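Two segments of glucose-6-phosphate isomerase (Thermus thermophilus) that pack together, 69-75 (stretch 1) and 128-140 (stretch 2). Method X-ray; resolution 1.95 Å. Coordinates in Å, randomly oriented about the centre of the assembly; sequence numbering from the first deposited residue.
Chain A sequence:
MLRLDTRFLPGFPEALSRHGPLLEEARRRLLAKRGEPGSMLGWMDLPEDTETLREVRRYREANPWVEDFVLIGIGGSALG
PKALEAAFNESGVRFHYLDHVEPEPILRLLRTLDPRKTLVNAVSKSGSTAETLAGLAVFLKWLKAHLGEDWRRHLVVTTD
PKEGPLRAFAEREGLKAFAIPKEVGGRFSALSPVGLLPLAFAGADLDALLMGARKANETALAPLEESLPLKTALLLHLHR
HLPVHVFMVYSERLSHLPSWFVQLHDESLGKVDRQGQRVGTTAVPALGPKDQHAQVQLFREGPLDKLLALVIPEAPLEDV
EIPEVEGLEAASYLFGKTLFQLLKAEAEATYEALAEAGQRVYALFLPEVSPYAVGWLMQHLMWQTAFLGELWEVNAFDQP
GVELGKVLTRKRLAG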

# COMPACT_ATOMS: atom_id res chain seq x y z
N PHE A 69 7.74 10.08 -17.45
CA PHE A 69 6.74 9.23 -18.08
C PHE A 69 5.46 9.30 -17.24
O PHE A 69 5.44 8.80 -16.11
N VAL A 70 4.42 9.92 -17.77
CA VAL A 70 3.15 10.03 -17.04
C VAL A 70 2.18 8.97 -17.53
O VAL A 70 1.66 9.05 -18.65
N LEU A 71 1.93 7.96 -16.70
CA LEU A 71 1.00 6.90 -17.08
C LEU A 71 -0.39 7.21 -16.55
O LEU A 71 -0.62 7.20 -15.34
N ILE A 72 -1.31 7.52 -17.45
CA ILE A 72 -2.68 7.80 -17.04
C ILE A 72 -3.45 6.50 -17.19
O ILE A 72 -3.79 6.08 -18.31
N GLY A 73 -3.70 5.84 -16.07
CA GLY A 73 -4.40 4.57 -16.10
C GLY A 73 -4.74 4.14 -14.70
O GLY A 73 -4.15 4.62 -13.73
N ILE A 74 -5.68 3.21 -14.58
CA ILE A 74 -6.09 2.78 -13.26
C ILE A 74 -6.38 1.28 -13.20
O ILE A 74 -6.66 0.65 -14.22
N GLY A 75 -6.27 0.70 -12.01
CA GLY A 75 -6.51 -0.73 -11.87
C GLY A 75 -5.55 -1.58 -12.69
O GLY A 75 -4.34 -1.51 -12.50
N SER A 128 -12.60 3.53 -22.32
CA SER A 128 -13.61 4.45 -21.80
C SER A 128 -13.62 4.61 -20.28
O SER A 128 -14.55 5.21 -19.74
N THR A 129 -12.61 4.09 -19.59
CA THR A 129 -12.57 4.22 -18.14
C THR A 129 -12.64 5.69 -17.74
O THR A 129 -11.80 6.49 -18.13
N ALA A 130 -13.65 6.03 -16.95
CA ALA A 130 -13.88 7.41 -16.52
C ALA A 130 -12.66 8.18 -16.02
O ALA A 130 -12.33 9.25 -16.54
N GLU A 131 -11.99 7.65 -15.01
CA GLU A 131 -10.83 8.31 -14.42
C GLU A 131 -9.74 8.65 -15.43
O GLU A 131 -9.13 9.73 -15.38
N THR A 132 -9.49 7.72 -16.35
CA THR A 132 -8.47 7.87 -17.37
C THR A 132 -8.85 8.91 -18.44
O THR A 132 -7.99 9.65 -18.93
N LEU A 133 -10.12 8.96 -18.80
CA LEU A 133 -10.57 9.93 -19.79
C LEU A 133 -10.46 11.33 -19.20
O LEU A 133 -10.08 12.27 -19.88
N ALA A 134 -10.79 11.45 -17.92
CA ALA A 134 -10.72 12.74 -17.23
C ALA A 134 -9.27 13.21 -17.15
O ALA A 134 -8.95 14.37 -17.45
N GLY A 135 -8.38 12.31 -16.73
CA GLY A 135 -6.98 12.66 -16.62
C GLY A 135 -6.39 13.02 -17.98
O GLY A 135 -5.57 13.93 -18.10
N LEU A 136 -6.81 12.29 -19.01
CA LEU A 136 -6.30 12.54 -20.36
C LEU A 136 -6.76 13.90 -20.88
O LEU A 136 -5.99 14.62 -21.51
N ALA A 137 -8.02 14.24 -20.61
CA ALA A 137 -8.57 15.52 -21.06
C ALA A 137 -7.70 16.65 -20.53
O ALA A 137 -7.28 17.54 -21.27
N VAL A 138 -7.42 16.59 -19.23
CA VAL A 138 -6.61 17.60 -18.57
C VAL A 138 -5.20 17.68 -19.16
O VAL A 138 -4.73 18.77 -19.48
N PHE A 139 -4.53 16.55 -19.31
CA PHE A 139 -3.18 16.59 -19.87
C PHE A 139 -3.16 17.01 -21.33
O PHE A 139 -2.22 17.66 -21.77
N LEU A 140 -4.19 16.66 -22.09
CA LEU A 140 -4.24 17.03 -23.49
C LEU A 140 -4.16 18.55 -23.64
O LEU A 140 -3.38 19.06 -24.44

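Strand 69-72 runs against helix 130-140 with their N-to-C directions 141° apart and their axes 9.2 Å apart at closest approach. The contact buries 398 Å² in all, and no direct hydrogen bond crosses it. Its side chains are mainly apolar.

Ile 72 is covered most. Its CB points toward the helix, with chi1 m and chi2 t. This extends CD1 along the helix, where it lies 3.6 Å from Gly 135 O, 3.8 Å from Leu 136 CA and 3.9 Å from Phe 139 CD1. Gly 135 leaves room for this side chain: an ideal CB there would sit only 3.0 Å from Ile 72 CG2. The carbonyl of Ile 72 also meets Thr 132, with Ile 72 O 3.4 Å from Thr 132 CG2.

Ile 74 comes next and also points toward stretch 2, with chi1 and chi2 both t. Its CG2 packs 3.7 Å from Thr 129 CG2. Its CD1 lies 3.9 Å from Glu 131 OE2, an oxygen that is hydrogen-bonded elsewhere in the structure.

Thr 132, in rotamer m, supplies the polar link. Its OG1 is 4.0 Å from Ile 74 N, too far for a direct bond, and water 1 bridges the two. The water accepts from Ile 74 N at 3.2 Å and is 2.8 Å from Thr 132 OG1. Gly 73 passes close by, with its CA 3.7 Å from Thr 132 OG1.

Phe 139 points toward the strand, with chi1 near -94°, between wells. Val 70, chi1 t, places CG1 over one face of the ring. Val 70 CG1 is 4.0 Å from Phe 139 CZ, and the pair forms a CH-pi contact.

Phe 69 and Leu 71 alternate with Val 70 and Ile 72 along the strand, and their side chains do not touch the helix.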

# COMPACT_ATOMS: atom_id res chain seq x y z
CB PHE A 69 7.25 7.78 -18.11
CG PHE A 69 6.42 6.85 -18.94
CD1 PHE A 69 6.85 6.45 -20.20
CD2 PHE A 69 5.22 6.34 -18.45
CE1 PHE A 69 6.10 5.56 -20.97
CE2 PHE A 69 4.46 5.45 -19.21
CZ PHE A 69 4.90 5.06 -20.47
CB VAL A 70 2.51 11.44 -17.24
CG1 VAL A 70 1.14 11.48 -16.56
CG2 VAL A 70 3.43 12.52 -16.67
CB LEU A 71 1.48 5.55 -16.54
CG LEU A 71 0.91 4.28 -17.21
CD1 LEU A 71 1.62 3.06 -16.62
CD2 LEU A 71 -0.61 4.18 -17.00
CB ILE A 72 -3.34 8.90 -17.93
CG1 ILE A 72 -2.45 10.15 -17.96
CG2 ILE A 72 -4.72 9.24 -17.38
CD1 ILE A 72 -3.05 11.36 -18.69
CB ILE A 74 -7.34 3.60 -12.84
CG1 ILE A 74 -7.54 3.54 -11.33
CG2 ILE A 74 -8.57 3.10 -13.58
CD1 ILE A 74 -8.55 4.56 -10.85
CB SER A 128 -15.00 4.01 -22.28
OG SER A 128 -15.39 2.80 -21.67
CB THR A 129 -11.30 3.57 -17.58
OG1 THR A 129 -11.31 2.18 -17.89
CG2 THR A 129 -11.23 3.74 -16.06
CB ALA A 130 -14.99 7.45 -15.47
CB GLU A 131 -10.23 7.45 -13.29
CG GLU A 131 -11.19 7.22 -12.13
CD GLU A 131 -11.98 5.93 -12.27
OE1 GLU A 131 -12.26 5.51 -13.41
OE2 GLU A 131 -12.34 5.35 -11.22
CB THR A 132 -8.19 6.51 -18.03
OG1 THR A 132 -7.81 5.57 -17.00
CG2 THR A 132 -7.07 6.60 -19.05
CB LEU A 133 -12.02 9.65 -20.21
CG LEU A 133 -12.26 8.40 -21.07
CD1 LEU A 133 -13.74 8.27 -21.36
CD2 LEU A 133 -11.46 8.50 -22.37
CB ALA A 134 -11.31 12.62 -15.84
CB LEU A 136 -6.76 11.45 -21.32
CG LEU A 136 -6.37 11.62 -22.79
CD1 LEU A 136 -4.86 11.56 -22.95
CD2 LEU A 136 -7.03 10.54 -23.62
CB ALA A 137 -10.00 15.68 -20.56
CB VAL A 138 -6.52 17.31 -17.05
CG1 VAL A 138 -5.57 18.30 -16.39
CG2 VAL A 138 -7.90 17.41 -16.42
CB PHE A 139 -2.44 15.26 -19.69
CG PHE A 139 -1.60 15.21 -18.44
CD1 PHE A 139 -2.15 14.87 -17.21
CD2 PHE A 139 -0.25 15.57 -18.49
CE1 PHE A 139 -1.38 14.89 -16.05
CE2 PHE A 139 0.53 15.59 -17.34
CZ PHE A 139 -0.03 15.25 -16.12
CB LEU A 140 -5.52 16.49 -24.13
CG LEU A 140 -5.36 15.23 -24.97
CD1 LEU A 140 -6.71 14.78 -25.49
CD2 LEU A 140 -4.41 15.50 -26.12
O HOH W 1 -7.28 2.85 -17.28